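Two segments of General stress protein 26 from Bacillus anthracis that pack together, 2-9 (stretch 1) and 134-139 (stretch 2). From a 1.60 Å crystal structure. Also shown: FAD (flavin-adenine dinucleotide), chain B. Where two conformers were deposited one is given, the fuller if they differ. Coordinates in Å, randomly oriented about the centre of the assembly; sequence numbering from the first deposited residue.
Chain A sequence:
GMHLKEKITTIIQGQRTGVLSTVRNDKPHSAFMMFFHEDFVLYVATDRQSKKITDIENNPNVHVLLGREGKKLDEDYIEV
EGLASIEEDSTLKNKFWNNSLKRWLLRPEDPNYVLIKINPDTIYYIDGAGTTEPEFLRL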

# COMPACT_ATOMS: atom_id res chain seq x y z
N MSE A 2 -1.79 24.36 18.38
CA MSE A 2 -1.78 23.61 17.09
C MSE A 2 -1.95 22.09 17.24
O MSE A 2 -1.51 21.53 18.24
CB MSE A 2 -0.51 23.93 16.31
CG MSE A 2 -0.62 23.64 14.83
SE MSE A 2 0.52 22.15 14.50
CE MSE A 2 1.44 22.80 12.92
N HIS A 3 -2.56 21.43 16.24
CA HIS A 3 -3.19 20.15 16.48
C HIS A 3 -2.62 18.97 15.70
O HIS A 3 -3.21 17.92 15.75
CB HIS A 3 -4.68 20.23 16.25
CG HIS A 3 -5.34 21.23 17.13
ND1 HIS A 3 -6.26 22.15 16.67
CD2 HIS A 3 -5.17 21.50 18.45
CE1 HIS A 3 -6.65 22.92 17.67
NE2 HIS A 3 -5.99 22.55 18.76
N LEU A 4 -1.50 19.17 15.03
CA LEU A 4 -0.92 18.11 14.18
C LEU A 4 -0.58 16.85 14.94
O LEU A 4 -0.95 15.77 14.50
CB LEU A 4 0.31 18.62 13.41
CG LEU A 4 0.98 17.61 12.47
CD1 LEU A 4 0.04 17.21 11.35
CD2 LEU A 4 2.21 18.20 11.88
N LYS A 5 0.15 16.94 16.06
CA LYS A 5 0.44 15.73 16.83
C LYS A 5 -0.83 15.06 17.26
O LYS A 5 -0.92 13.86 17.25
CB LYS A 5 1.31 15.96 18.06
CG LYS A 5 2.77 16.19 17.79
CD LYS A 5 3.50 16.26 19.11
CE LYS A 5 4.82 16.93 18.92
NZ LYS A 5 5.82 15.96 18.50
N GLU A 6 -1.83 15.85 17.66
CA GLU A 6 -3.08 15.24 18.05
C GLU A 6 -3.83 14.61 16.86
O GLU A 6 -4.36 13.52 17.00
CB GLU A 6 -3.98 16.28 18.73
CG GLU A 6 -5.33 15.74 19.06
CD GLU A 6 -6.09 16.67 20.02
OE1 GLU A 6 -5.71 17.86 20.17
OE2 GLU A 6 -7.07 16.18 20.63
N LYS A 7 -3.84 15.30 15.72
CA LYS A 7 -4.45 14.77 14.48
C LYS A 7 -3.81 13.44 14.12
O LYS A 7 -4.50 12.48 13.77
CB LYS A 7 -4.29 15.74 13.30
CG LYS A 7 -5.24 17.01 13.19
CD LYS A 7 -4.69 18.00 12.10
CE LYS A 7 -5.73 19.01 11.62
NZ LYS A 7 -5.09 20.06 10.80
N ILE A 8 -2.47 13.37 14.23
CA ILE A 8 -1.74 12.12 13.93
C ILE A 8 -2.03 11.02 14.92
O ILE A 8 -2.29 9.89 14.56
CB ILE A 8 -0.18 12.38 13.77
CG1 ILE A 8 0.04 13.24 12.53
CG2 ILE A 8 0.56 11.05 13.69
CD1 ILE A 8 1.41 13.87 12.46
N THR A 9 -2.01 11.35 16.22
CA THR A 9 -2.30 10.37 17.25
C THR A 9 -3.72 9.76 17.14
O THR A 9 -3.87 8.54 17.36
CB THR A 9 -2.10 11.00 18.65
OG1 THR A 9 -0.74 11.45 18.77
CG2 THR A 9 -2.35 9.97 19.70
N PRO A 134 0.23 18.32 2.27
CA PRO A 134 0.03 17.72 3.59
C PRO A 134 0.90 18.41 4.59
O PRO A 134 1.93 18.94 4.23
CB PRO A 134 0.55 16.28 3.41
CG PRO A 134 0.55 16.04 1.94
CD PRO A 134 0.85 17.38 1.32
N GLU A 135 0.48 18.44 5.85
CA GLU A 135 1.34 18.95 6.91
C GLU A 135 2.22 17.78 7.26
O GLU A 135 1.85 16.64 7.02
CB GLU A 135 0.56 19.32 8.14
CG GLU A 135 -0.55 20.34 7.91
CD GLU A 135 -1.60 20.23 8.97
OE1 GLU A 135 -1.30 20.65 10.12
OE2 GLU A 135 -2.72 19.72 8.67
N PHE A 136 3.36 18.04 7.84
CA PHE A 136 4.17 16.90 8.26
C PHE A 136 4.86 17.19 9.58
O PHE A 136 5.07 18.36 9.96
CB PHE A 136 5.17 16.53 7.16
CG PHE A 136 6.08 17.66 6.77
CD1 PHE A 136 7.31 17.83 7.39
CD2 PHE A 136 5.68 18.57 5.79
CE1 PHE A 136 8.14 18.89 7.02
CE2 PHE A 136 6.50 19.64 5.42
CZ PHE A 136 7.73 19.81 6.03
N LEU A 137 5.23 16.12 10.26
CA LEU A 137 6.02 16.12 11.48
C LEU A 137 7.35 15.42 11.17
O LEU A 137 7.33 14.33 10.57
CB LEU A 137 5.26 15.29 12.52
CG LEU A 137 5.69 15.24 13.98
CD1 LEU A 137 5.78 16.67 14.59
CD2 LEU A 137 4.71 14.41 14.79
N ARG A 138 8.48 16.03 11.53
CA ARG A 138 9.77 15.32 11.48
C ARG A 138 10.09 14.85 12.89
O ARG A 138 9.93 15.61 13.87
CB ARG A 138 10.89 16.17 10.87
CG ARG A 138 10.42 16.98 9.67
CD ARG A 138 11.48 17.18 8.58
NE ARG A 138 12.74 17.71 9.08
CZ ARG A 138 13.89 17.64 8.42
NH1 ARG A 138 14.99 18.15 8.96
NH2 ARG A 138 13.95 17.04 7.22
N LEU A 139 10.48 13.59 12.99
CA LEU A 139 10.74 12.95 14.25
C LEU A 139 12.17 12.41 14.23
O LEU A 139 12.65 11.95 13.19
CB LEU A 139 9.75 11.80 14.51
CG LEU A 139 8.29 12.27 14.62
CD1 LEU A 139 7.38 11.12 14.75
CD2 LEU A 139 8.08 13.20 15.82
OXT LEU A 139 12.86 12.43 15.24
PA FAD B . 2.59 13.96 -5.27
O1A FAD B . 3.39 14.08 -6.56
O2A FAD B . 1.49 14.99 -5.13
O5B FAD B . 3.52 14.21 -3.95
C5B FAD B . 2.93 13.93 -2.70
C4B FAD B . 3.85 12.88 -2.10
O4B FAD B . 5.09 13.53 -1.72
C3B FAD B . 3.21 12.26 -0.87
O3B FAD B . 2.66 10.98 -1.16
C2B FAD B . 4.34 12.31 0.16
O2B FAD B . 5.06 11.09 0.16
C1B FAD B . 5.27 13.43 -0.32
N9A FAD B . 4.93 14.72 0.31
C8A FAD B . 3.69 15.10 0.78
N7A FAD B . 3.77 16.35 1.30
C5A FAD B . 5.04 16.79 1.15
C6A FAD B . 5.63 18.00 1.52
N6A FAD B . 4.98 18.80 2.37
N1A FAD B . 6.98 18.17 1.26
C2A FAD B . 7.71 17.16 0.64
N3A FAD B . 7.11 15.96 0.28
C4A FAD B . 5.78 15.78 0.53
N1 FAD B . -4.61 10.76 -7.02
C2 FAD B . -4.61 10.63 -8.39
O2 FAD B . -3.84 11.38 -9.00
N3 FAD B . -5.38 9.68 -9.02
C4 FAD B . -6.22 8.86 -8.29
O4 FAD B . -6.93 8.00 -8.88
C4X FAD B . -6.29 9.03 -6.89
N5 FAD B . -7.15 8.22 -6.16
C5X FAD B . -7.21 8.40 -4.79
C6 FAD B . -8.10 7.58 -4.08
C7 FAD B . -8.13 7.74 -2.69
C7M FAD B . -9.10 6.88 -1.91
C8 FAD B . -7.31 8.68 -2.04
C8M FAD B . -7.30 8.85 -0.52
C9 FAD B . -6.38 9.45 -2.76
C9A FAD B . -6.34 9.32 -4.16
N10 FAD B . -5.45 10.09 -4.89
C10 FAD B . -5.45 9.96 -6.28
C1' FAD B . -4.43 10.99 -4.29
C2' FAD B . -3.04 10.35 -4.15
O2' FAD B . -3.10 9.18 -3.33
C3' FAD B . -2.13 11.36 -3.45
O3' FAD B . -2.14 12.55 -4.26
C4' FAD B . -0.71 10.83 -3.31
O4' FAD B . 0.09 11.66 -2.40
C5' FAD B . -0.02 10.77 -4.68
O5' FAD B . 1.32 10.34 -4.50
P FAD B . 2.40 11.11 -5.41
O1P FAD B . 3.82 10.79 -4.96
O2P FAD B . 2.12 10.99 -6.88
O3P FAD B . 1.95 12.57 -4.92

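The packing of a helix against a strand from the far end of the same chain often rests on a small apolar centre with charged groups at its margin, and the two termini of General stress protein 26 give a compact example. The helix that begins at Leu4 crosses strand 135-138 almost at a right angle, 93° between their N-to-C directions, with the axes 9.4 Å apart at closest approach. The two stretches together bury 360 Å², both sides summed.

The apolar contacts come first. Leu4 and Ile8, one helical turn apart, both direct their CA-to-CB bonds toward the strand, and Leu137 points back toward them. Leu4 CD2 lies 4.3 Å from Leu137 CB, and Ile8 CD1 lies 4.1 Å from Leu137 CD2, so a single strand residue meets two successive turns of the helix. Leu4 reaches further along the strand as well: its CD1 packs 3.9 Å from Glu135 CB, using the aliphatic part of an acidic residue, while its CD2 approaches the backbone at Phe136 O, 3.4 Å away. The latter is van der Waals packing of a methyl group against a carbonyl oxygen. The usual alternation of a strand explains the pattern, since the CA-to-CB bonds of Glu135 and Leu137 point toward the helix and that of Phe136 points away; Phe136 CD2 lies 3.5 Å from FAD N6A.

Polar pairing across the contact is confined to one salt bridge. Lys7 NZ donates a hydrogen bond to Glu135 OE2 at 3.2 Å, a fairly long separation for such a pair. The lysine chain is extended beyond its m chi1, with chi2 to chi4 all t, and this carries the ammonium group to the carboxylate. Glu135 thus serves two partners, its CB packing on Leu4 and its carboxylate pairing with Lys7.

Lys5 illustrates a third kind of contact. Its CA-to-CB bond points sideways, yet the end of the chain comes nearer, leaving NZ 4.0 Å from Leu137 CD1. Here a charged residue borders the apolar patch without finding a polar partner on the strand.

Hydrogen bonds within stretch 1 follow the i to i+4 pattern of the helix. From the N-cap position, His3 O accepts from Lys7 N at 2.7 Å, and Leu4 O accepts from Ile8 N at 2.9 Å. Lys5 O receives two bonds, from Thr9 N and from Thr9 OG1, each 2.9 Å long.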